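Local coordinates for PKS (Streptomyces albus, PDB 4OQJ), which probably elongates an acyl chain by decarboxylative condensation, as a ketosynthase domain of the AT-less type I polyketide synthase that makes oxazolomycin, at residues 29-34 with 110-115; 79-84 with 224-229; 150-153 with 159-162; 474-479 with 696-701. All blocks are in the same frame, centred on the assembly; numbering follows the deposited sequence.

Interaction 1. Residues 29-34 with 110-115; sequences ACRFPG and FLECAY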
# COMPACT_ATOMS: atom_id res chain seq x y z
N ALA A 29 7.58 -16.44 9.58
CA ALA A 29 7.28 -17.75 9.04
C ALA A 29 7.58 -17.76 7.55
O ALA A 29 7.58 -16.72 6.89
CB ALA A 29 5.84 -18.13 9.29
N CYS A 30 7.84 -18.95 7.02
CA CYS A 30 8.18 -19.08 5.62
C CYS A 30 8.02 -20.51 5.14
O CYS A 30 8.30 -21.48 5.86
CB CYS A 30 9.63 -18.62 5.38
SG CYS A 30 10.86 -19.49 6.40
N ARG A 31 7.57 -20.61 3.90
CA ARG A 31 7.59 -21.84 3.15
C ARG A 31 8.26 -21.50 1.83
O ARG A 31 7.68 -20.80 0.99
CB ARG A 31 6.19 -22.39 2.94
CG ARG A 31 5.42 -22.54 4.27
CD ARG A 31 3.94 -22.55 4.06
NE ARG A 31 3.23 -22.99 5.27
CZ ARG A 31 2.00 -23.49 5.27
NH1 ARG A 31 1.35 -23.61 4.12
NH2 ARG A 31 1.44 -23.88 6.42
N PHE A 32 9.51 -21.93 1.71
CA PHE A 32 10.36 -21.65 0.56
C PHE A 32 10.74 -22.99 -0.05
O PHE A 32 10.52 -24.04 0.57
CB PHE A 32 11.61 -20.87 1.00
CG PHE A 32 11.33 -19.49 1.54
CD1 PHE A 32 10.31 -18.70 1.03
CD2 PHE A 32 12.12 -18.96 2.54
CE1 PHE A 32 10.08 -17.42 1.53
CE2 PHE A 32 11.88 -17.70 3.05
CZ PHE A 32 10.87 -16.92 2.53
N PRO A 33 11.32 -22.99 -1.27
CA PRO A 33 11.79 -24.29 -1.77
C PRO A 33 12.75 -24.95 -0.79
O PRO A 33 13.67 -24.29 -0.30
CB PRO A 33 12.50 -23.94 -3.07
CG PRO A 33 11.83 -22.66 -3.51
CD PRO A 33 11.57 -21.91 -2.23
N GLY A 34 12.50 -26.21 -0.47
CA GLY A 34 13.37 -26.97 0.41
C GLY A 34 13.22 -26.65 1.88
O GLY A 34 13.96 -27.19 2.71
N PHE A 110 -0.62 -17.96 1.87
CA PHE A 110 -0.33 -16.77 2.67
C PHE A 110 -1.10 -16.82 3.98
O PHE A 110 -0.58 -16.43 5.02
CB PHE A 110 -0.66 -15.45 1.96
CG PHE A 110 -0.28 -14.27 2.80
CD1 PHE A 110 1.07 -13.91 2.93
CD2 PHE A 110 -1.21 -13.60 3.55
CE1 PHE A 110 1.44 -12.87 3.75
CE2 PHE A 110 -0.85 -12.55 4.37
CZ PHE A 110 0.46 -12.18 4.47
N LEU A 111 -2.34 -17.29 3.92
CA LEU A 111 -3.18 -17.40 5.11
C LEU A 111 -2.57 -18.36 6.13
O LEU A 111 -2.47 -18.04 7.31
CB LEU A 111 -4.60 -17.85 4.73
CG LEU A 111 -5.58 -18.11 5.88
CD1 LEU A 111 -5.63 -16.93 6.89
CD2 LEU A 111 -6.97 -18.38 5.33
N GLU A 112 -2.12 -19.53 5.68
CA GLU A 112 -1.51 -20.46 6.63
C GLU A 112 -0.19 -19.89 7.15
O GLU A 112 0.13 -20.03 8.33
CB GLU A 112 -1.29 -21.83 6.00
CG GLU A 112 -2.55 -22.66 5.88
CD GLU A 112 -2.29 -24.08 5.44
OE1 GLU A 112 -1.11 -24.43 5.18
OE2 GLU A 112 -3.25 -24.87 5.35
N CYS A 113 0.57 -19.25 6.27
CA CYS A 113 1.87 -18.68 6.68
C CYS A 113 1.71 -17.55 7.73
O CYS A 113 2.49 -17.46 8.69
CB CYS A 113 2.63 -18.16 5.46
SG CYS A 113 4.35 -17.70 5.83
N ALA A 114 0.71 -16.70 7.54
CA ALA A 114 0.43 -15.63 8.50
C ALA A 114 0.02 -16.18 9.85
O ALA A 114 0.44 -15.68 10.89
CB ALA A 114 -0.66 -14.70 7.95
N TYR A 115 -0.82 -17.21 9.84
CA TYR A 115 -1.21 -17.92 11.05
C TYR A 115 0.05 -18.41 11.77
O TYR A 115 0.20 -18.19 12.96
CB TYR A 115 -2.13 -19.08 10.68
CG TYR A 115 -2.80 -19.84 11.83
CD1 TYR A 115 -2.08 -20.68 12.66
CD2 TYR A 115 -4.18 -19.76 12.03
CE1 TYR A 115 -2.70 -21.39 13.69
CE2 TYR A 115 -4.81 -20.46 13.03
CZ TYR A 115 -4.07 -21.28 13.86
OH TYR A 115 -4.72 -21.97 14.86
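Ala-29 turns its CB toward helix 105-121 and settles against Cys-113, 3.5 Å from Cys-113 O and 3.8 Å from Cys-113 SG. The cysteine's first torsion (-170°) sets SG anti to its own backbone N and carries the sulfur against the strand, where it comes within 3.5 Å of Ala-29 O. Cys-30, whose side chain leaves on the other face of the strand, adds just its backbone: N stands 3.9 Å from Cys-113 SG. Arg-31 swings back to the helix side and supplies the polar part of the contact. Its chain, extended from CG to NE, crosses that of Glu-112 at about a right angle and delivers the end of the guanidinium to a single carboxylate oxygen. NH1 lies 2.8 Å and NH2 2.9 Å from Glu-112 OE1, a forked salt bridge. OE1 lies in the guanidinium plane, and the nitrogens reach it on the anti side of the carboxylate, somewhat out of the carboxylate plane. The other oxygen, OE2, accepts from Asp-89 N, so both carboxylate oxygens are held. Glu-116 adds a second salt bridge to NH2 and Gln-109 OE1 a hydrogen bond to NH1; the two carboxylates would probably balance the arginine's charge. Strand residues 29-31 and helix residues 110-115 run in broadly opposite directions (145°), the helix packed on the central thiolase-fold sheet beside strand 259-267, whose Val-260 also touches Cys-113.

Interaction 2. Residues 79-84 with 224-229; sequences GQVLVD and ADQGEG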
# COMPACT_ATOMS: atom_id res chain seq x y z
N GLY A 79 13.51 -26.65 -11.62
CA GLY A 79 12.70 -25.60 -11.06
C GLY A 79 12.89 -25.51 -9.56
O GLY A 79 13.47 -26.41 -8.95
N GLN A 80 12.42 -24.41 -8.99
CA GLN A 80 12.47 -24.17 -7.56
C GLN A 80 11.06 -24.25 -7.05
O GLN A 80 10.34 -23.24 -7.08
CB GLN A 80 13.08 -22.80 -7.26
CG GLN A 80 14.57 -22.72 -7.52
CD GLN A 80 15.39 -23.30 -6.37
OE1 GLN A 80 14.87 -24.00 -5.51
NE2 GLN A 80 16.69 -22.99 -6.36
N VAL A 81 10.65 -25.44 -6.62
CA VAL A 81 9.24 -25.69 -6.31
C VAL A 81 8.92 -25.62 -4.82
O VAL A 81 9.74 -25.95 -3.96
CB VAL A 81 8.78 -27.07 -6.85
CG1 VAL A 81 9.22 -27.25 -8.29
CG2 VAL A 81 9.31 -28.20 -5.99
N LEU A 82 7.71 -25.18 -4.54
CA LEU A 82 7.16 -25.21 -3.20
C LEU A 82 6.31 -26.48 -3.02
O LEU A 82 5.24 -26.59 -3.62
CB LEU A 82 6.33 -23.97 -2.91
CG LEU A 82 5.69 -23.94 -1.52
CD1 LEU A 82 6.76 -23.95 -0.44
CD2 LEU A 82 4.78 -22.72 -1.40
N VAL A 83 6.79 -27.42 -2.22
CA VAL A 83 6.07 -28.67 -1.98
C VAL A 83 4.76 -28.39 -1.25
O VAL A 83 4.69 -27.55 -0.36
CB VAL A 83 6.92 -29.66 -1.15
CG1 VAL A 83 6.14 -30.97 -0.91
CG2 VAL A 83 8.24 -29.95 -1.84
N ASP A 84 3.71 -29.11 -1.66
CA ASP A 84 2.39 -29.03 -1.03
C ASP A 84 1.75 -27.66 -1.13
O ASP A 84 0.95 -27.28 -0.29
CB ASP A 84 2.47 -29.45 0.45
CG ASP A 84 2.53 -30.97 0.62
OD1 ASP A 84 2.08 -31.71 -0.28
OD2 ASP A 84 3.00 -31.40 1.68
N ALA A 224 0.94 -21.64 -10.88
CA ALA A 224 0.01 -22.75 -10.92
C ALA A 224 0.62 -23.93 -11.68
O ALA A 224 0.18 -25.06 -11.50
CB ALA A 224 -1.32 -22.34 -11.55
N ASP A 225 1.62 -23.68 -12.52
CA ASP A 225 2.26 -24.76 -13.26
C ASP A 225 3.69 -25.04 -12.79
O ASP A 225 4.55 -25.46 -13.59
CB ASP A 225 2.24 -24.47 -14.78
CG ASP A 225 2.97 -23.19 -15.15
OD1 ASP A 225 3.70 -22.63 -14.30
OD2 ASP A 225 2.80 -22.74 -16.30
N GLN A 226 3.97 -24.83 -11.51
CA GLN A 226 5.27 -25.22 -10.99
C GLN A 226 5.35 -26.74 -11.17
O GLN A 226 4.32 -27.42 -11.24
CB GLN A 226 5.48 -24.81 -9.52
CG GLN A 226 4.50 -25.41 -8.53
CD GLN A 226 4.92 -25.25 -7.07
OE1 GLN A 226 5.95 -24.64 -6.75
NE2 GLN A 226 4.13 -25.81 -6.17
N GLY A 227 6.57 -27.26 -11.28
CA GLY A 227 6.76 -28.68 -11.52
C GLY A 227 7.13 -28.95 -12.97
O GLY A 227 7.45 -30.07 -13.34
N GLU A 228 7.06 -27.90 -13.78
CA GLU A 228 7.52 -27.95 -15.16
C GLU A 228 8.85 -27.21 -15.27
O GLU A 228 9.21 -26.41 -14.39
CB GLU A 228 6.49 -27.33 -16.10
CG GLU A 228 5.12 -27.96 -16.04
CD GLU A 228 4.14 -27.32 -16.99
OE1 GLU A 228 4.56 -26.44 -17.78
OE2 GLU A 228 2.94 -27.68 -16.96
N GLY A 229 9.57 -27.45 -16.35
CA GLY A 229 10.80 -26.72 -16.61
C GLY A 229 10.46 -25.41 -17.29
O GLY A 229 9.32 -24.96 -17.22
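Gln-226 reaches out of a type II beta turn, Asp-225 to Glu-228, and lays its amide along the backbone of Leu-82 in the loop that follows strand 75-79. The pairing imitates one rung of a beta ladder: the side-chain amide accepts from and donates to the N-H and C=O of the same residue. Leu-82 N donates to Gln-226 OE1 at 2.9 Å along a fairly straight path (163°), while Gln-226 NE2 returns a bond, also 2.9 Å but more bent (147°), to Leu-82 O. In both cases the donor is tilted somewhat from the carbonyl plane, so the two flat groups are not quite coplanar. With two bonds to one residue the amide can hardly rotate, and its O and N are told apart by their partners. A chi1 of 61° tucks CG between the glutamine's backbone N and carbonyl carbon, and the chain then runs out extended to Leu-82. Around it, Gln-226 also packs on Ala-85 and Asn-258, so the turn and the loop meet as irregular parts of the ketosynthase fold, bordering strands 75-79 and 230-231. Leu-82 offers mainly its backbone, for the end of its side chain leads away. Val-81 leans on the turn instead: its CA lies 3.5 Å from Gln-226 OE1, and its CG1 sits 4.0 Å from Gly-227 N.

Interaction 3. Residues 150-153 with 159-162; sequences ERYR and DRYR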
# COMPACT_ATOMS: atom_id res chain seq x y z
N GLU A 150 -11.24 -21.20 -18.33
CA GLU A 150 -12.42 -21.58 -19.10
C GLU A 150 -13.66 -21.48 -18.22
O GLU A 150 -14.72 -21.03 -18.66
CB GLU A 150 -12.27 -23.00 -19.65
N ARG A 151 -13.51 -21.90 -16.97
CA ARG A 151 -14.58 -21.85 -15.98
C ARG A 151 -15.15 -20.44 -15.89
O ARG A 151 -16.37 -20.25 -15.88
CB ARG A 151 -14.04 -22.30 -14.63
CG ARG A 151 -15.07 -22.82 -13.65
CD ARG A 151 -14.40 -23.83 -12.72
NE ARG A 151 -14.97 -23.84 -11.38
CZ ARG A 151 -14.52 -24.60 -10.39
NH1 ARG A 151 -13.49 -25.42 -10.58
NH2 ARG A 151 -15.10 -24.55 -9.19
N TYR A 152 -14.26 -19.44 -15.82
CA TYR A 152 -14.67 -18.04 -15.70
C TYR A 152 -15.48 -17.54 -16.91
O TYR A 152 -16.56 -16.97 -16.74
CB TYR A 152 -13.45 -17.13 -15.52
CG TYR A 152 -13.84 -15.69 -15.22
CD1 TYR A 152 -14.08 -14.78 -16.25
CD2 TYR A 152 -14.00 -15.26 -13.92
CE1 TYR A 152 -14.46 -13.47 -15.97
CE2 TYR A 152 -14.37 -13.96 -13.63
CZ TYR A 152 -14.60 -13.07 -14.66
OH TYR A 152 -14.98 -11.79 -14.37
N ARG A 153 -14.97 -17.74 -18.12
CA ARG A 153 -15.59 -17.14 -19.29
C ARG A 153 -16.94 -17.77 -19.67
O ARG A 153 -17.72 -17.16 -20.39
CB ARG A 153 -14.65 -17.20 -20.49
CG ARG A 153 -13.92 -15.88 -20.76
CD ARG A 153 -12.62 -16.09 -21.52
NE ARG A 153 -11.71 -16.90 -20.72
CZ ARG A 153 -11.20 -18.07 -21.09
NH1 ARG A 153 -11.46 -18.60 -22.28
NH2 ARG A 153 -10.39 -18.71 -20.25
N ASP A 159 -21.28 -16.53 -10.34
CA ASP A 159 -20.14 -17.42 -10.16
C ASP A 159 -18.83 -16.71 -10.49
O ASP A 159 -17.80 -16.96 -9.86
CB ASP A 159 -20.31 -18.67 -11.03
CG ASP A 159 -21.31 -19.66 -10.44
OD1 ASP A 159 -21.36 -19.79 -9.19
OD2 ASP A 159 -22.06 -20.29 -11.22
N ARG A 160 -18.88 -15.81 -11.47
CA ARG A 160 -17.76 -14.93 -11.75
C ARG A 160 -17.43 -14.07 -10.53
O ARG A 160 -16.26 -13.89 -10.17
CB ARG A 160 -18.06 -14.05 -12.95
CG ARG A 160 -17.94 -14.79 -14.28
CD ARG A 160 -18.26 -13.89 -15.45
NE ARG A 160 -18.04 -14.58 -16.71
CZ ARG A 160 -18.04 -13.97 -17.90
NH1 ARG A 160 -18.23 -12.66 -17.98
NH2 ARG A 160 -17.83 -14.68 -19.00
N TYR A 161 -18.46 -13.54 -9.88
CA TYR A 161 -18.28 -12.74 -8.68
C TYR A 161 -17.61 -13.57 -7.59
O TYR A 161 -16.67 -13.12 -6.93
CB TYR A 161 -19.63 -12.19 -8.21
CG TYR A 161 -19.57 -11.43 -6.91
CD1 TYR A 161 -19.72 -12.09 -5.69
CD2 TYR A 161 -19.37 -10.05 -6.89
CE1 TYR A 161 -19.66 -11.40 -4.50
CE2 TYR A 161 -19.31 -9.36 -5.69
CZ TYR A 161 -19.46 -10.03 -4.50
OH TYR A 161 -19.40 -9.34 -3.31
N ARG A 162 -18.06 -14.80 -7.40
CA ARG A 162 -17.45 -15.65 -6.39
C ARG A 162 -15.97 -15.96 -6.75
O ARG A 162 -15.10 -16.01 -5.88
CB ARG A 162 -18.29 -16.92 -6.23
CG ARG A 162 -17.82 -17.90 -5.14
CD ARG A 162 -17.39 -17.26 -3.81
NE ARG A 162 -18.48 -16.58 -3.10
CZ ARG A 162 -18.48 -16.36 -1.78
NH1 ARG A 162 -17.47 -16.76 -1.02
NH2 ARG A 162 -19.50 -15.72 -1.21
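Two helices in succession, 149-153 and 157-167, joined by a short loop, meet where Arg-160 of the second reaches back across Tyr-152 to the end of the first. The arginine leaves its helix with chi1 at -76°, then runs extended from CG to NE, so that its aliphatic stem passes over one face of the tyrosine ring. CG makes the CH-pi contact, 3.8 Å from the ring centroid and 15° off the ring normal. CB and CD flank it, CD coming within 3.8 Å of Tyr-152 CZ. Further out, the guanidinium lies almost parallel to the ring, 8° between the planes, with Tyr-152 CE1 3.8 Å above one face, toward the rim. Its nitrogens turn to the carbonyls of Tyr-152 and Arg-153, the last two residues of helix 149-153. Arg-160 NE donates to Tyr-152 O at 2.8 Å, tilted from both planes. Arg-160 NH2 donates to Arg-153 O, also at 2.8 Å but bent, coming from above that carbonyl plane and not onto a lone pair. Placing a positive group at this end would suit the helix dipole. The pair lies at the interface of the ketosynthase dimer: Tyr-152 packs on Leu-140 of the second subunit, and Arg-160 itself touches His-146 of that subunit.

Interaction 4. Residues 474-479 with 696-701; sequences PAALDT and TYPFER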
# COMPACT_ATOMS: atom_id res chain seq x y z
N PRO A 474 -8.47 -34.58 16.14
CA PRO A 474 -7.64 -35.45 16.98
C PRO A 474 -6.26 -35.70 16.41
O PRO A 474 -5.24 -35.69 17.13
CB PRO A 474 -8.45 -36.75 17.03
CG PRO A 474 -9.84 -36.33 16.85
CD PRO A 474 -9.79 -35.16 15.89
N ALA A 475 -6.21 -35.91 15.10
CA ALA A 475 -4.95 -36.18 14.43
C ALA A 475 -4.01 -34.99 14.58
O ALA A 475 -2.82 -35.16 14.88
CB ALA A 475 -5.19 -36.50 12.96
N ALA A 476 -4.55 -33.79 14.40
CA ALA A 476 -3.75 -32.57 14.56
C ALA A 476 -3.26 -32.43 16.01
O ALA A 476 -2.12 -32.03 16.24
CB ALA A 476 -4.56 -31.33 14.14
N LEU A 477 -4.13 -32.76 16.97
CA LEU A 477 -3.77 -32.67 18.38
C LEU A 477 -2.61 -33.62 18.71
O LEU A 477 -1.64 -33.23 19.38
CB LEU A 477 -4.99 -32.99 19.26
CG LEU A 477 -4.80 -32.87 20.78
CD1 LEU A 477 -4.51 -31.43 21.17
CD2 LEU A 477 -6.03 -33.39 21.51
N ASP A 478 -2.70 -34.85 18.22
CA ASP A 478 -1.60 -35.81 18.41
C ASP A 478 -0.29 -35.31 17.80
O ASP A 478 0.76 -35.38 18.44
CB ASP A 478 -1.97 -37.18 17.84
CG ASP A 478 -2.98 -37.92 18.71
OD1 ASP A 478 -3.11 -37.58 19.91
OD2 ASP A 478 -3.64 -38.85 18.20
N THR A 479 -0.36 -34.80 16.56
CA THR A 479 0.84 -34.30 15.91
C THR A 479 1.42 -33.13 16.68
O THR A 479 2.63 -33.04 16.87
CB THR A 479 0.57 -33.86 14.44
OG1 THR A 479 0.05 -34.97 13.69
CG2 THR A 479 1.83 -33.35 13.78
N THR A 696 4.50 -24.71 15.26
CA THR A 696 3.29 -24.09 14.75
C THR A 696 2.30 -25.17 14.34
O THR A 696 2.62 -26.36 14.38
CB THR A 696 3.64 -23.14 13.58
OG1 THR A 696 4.46 -23.82 12.59
CG2 THR A 696 4.42 -21.97 14.11
N TYR A 697 1.08 -24.76 14.01
CA TYR A 697 -0.04 -25.68 13.84
C TYR A 697 0.19 -26.72 12.73
O TYR A 697 0.72 -26.39 11.66
CB TYR A 697 -1.32 -24.89 13.53
CG TYR A 697 -2.57 -25.74 13.61
CD1 TYR A 697 -3.24 -25.91 14.82
CD2 TYR A 697 -3.07 -26.40 12.49
CE1 TYR A 697 -4.37 -26.70 14.91
CE2 TYR A 697 -4.21 -27.19 12.57
CZ TYR A 697 -4.86 -27.34 13.79
OH TYR A 697 -5.99 -28.13 13.90
N PRO A 698 -0.18 -27.99 12.98
CA PRO A 698 -0.01 -29.03 11.95
C PRO A 698 -1.21 -29.06 10.99
O PRO A 698 -2.07 -29.93 11.07
CB PRO A 698 0.09 -30.31 12.77
CG PRO A 698 -0.74 -30.05 13.98
CD PRO A 698 -0.57 -28.57 14.28
N PHE A 699 -1.24 -28.09 10.08
CA PHE A 699 -2.34 -27.94 9.14
C PHE A 699 -2.63 -29.25 8.43
O PHE A 699 -1.71 -29.93 8.00
CB PHE A 699 -2.02 -26.86 8.11
CG PHE A 699 -1.76 -25.51 8.71
CD1 PHE A 699 -2.81 -24.73 9.17
CD2 PHE A 699 -0.47 -25.04 8.83
CE1 PHE A 699 -2.57 -23.47 9.71
CE2 PHE A 699 -0.22 -23.80 9.38
CZ PHE A 699 -1.26 -23.01 9.82
N GLU A 700 -3.90 -29.60 8.30
CA GLU A 700 -4.24 -30.85 7.62
C GLU A 700 -3.85 -30.73 6.16
O GLU A 700 -4.18 -29.74 5.51
CB GLU A 700 -5.73 -31.16 7.76
CG GLU A 700 -6.07 -32.60 7.38
CD GLU A 700 -7.34 -33.11 8.04
OE1 GLU A 700 -7.50 -32.90 9.26
OE2 GLU A 700 -8.17 -33.73 7.33
N ARG A 701 -3.14 -31.73 5.63
CA ARG A 701 -2.72 -31.68 4.23
C ARG A 701 -3.81 -32.17 3.27
O ARG A 701 -3.68 -33.24 2.67
CB ARG A 701 -1.46 -32.53 4.01
CG ARG A 701 -0.23 -32.08 4.75
CD ARG A 701 0.89 -33.13 4.64
NE ARG A 701 1.39 -33.28 3.27
CZ ARG A 701 1.00 -34.22 2.41
NH1 ARG A 701 0.09 -35.12 2.74
NH2 ARG A 701 1.54 -34.25 1.19
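Tyr-697 OH accepts a hydrogen bond from the backbone N of Asn-472, just ahead of helix 474-490, and the same oxygen rests 3.5 Å from Ala-476 CB on the first turn of that helix. The phenol thereby joins a polar grip on the run-up to the helix with an apolar touch on the helix itself. Although its CB points away from the helix, a chi1 of -168° carries the ring back, and Ala-476 CB meets it obliquely, 4.0 Å from CZ. Pro-698 provides the larger surface. Its CG lies 3.3 Å from Ala-476 O and 4.0 Å from Ala-476 CB, while its CB meets Thr-479 CG2 at 3.6 Å, one helical turn on. The side chains of Thr-479 and Pro-698 lie alongside one another, heading opposite ways, the threonine methyl against Pro-698 CB. CG2 is presented to the proline because it stands anti to the threonine's backbone N. Pro-698 is also the centre of an inverse gamma turn, closed by a weak bond of 3.0 Å from Phe-699 N to Tyr-697 O, and its CD sits over a face of the Tyr-697 ring. The kink sends the next side chain the other way: Phe-699 meets Tyr-115 of helix 105-121 edge-to-face. Tyr-Pro-Phe is consistent with the YPFxxxRYW-like linker of modular polyketide synthases, which returns to the ketosynthase; here it passes between helix 474-490, which falls largely in the C-terminal extension family, and helix 105-121 of the core.

In the fold
Interactions 1, 2 and 4 form a connected group, while interaction 3 stands apart at the dimer interface, its nearest atoms about 12 Å from interactions 1 and 2. The segments of interactions 1 and 2 alternate along the chain, and interaction 3 is nested inside the loop that interaction 2 closes; all three fall in the N-terminal half of the ketosynthase. Interaction 4 comes last, its centre 16 Å from that of interaction 1. There the linker segment 696-701 is shared ground: Phe-699 packs on Arg-31 and Glu-112, and Arg-701 forms a salt bridge with Asp-84 of interaction 2. Segment 696-701, probably the returning linker, thus joins helix 474-490 to the thiolase-fold core.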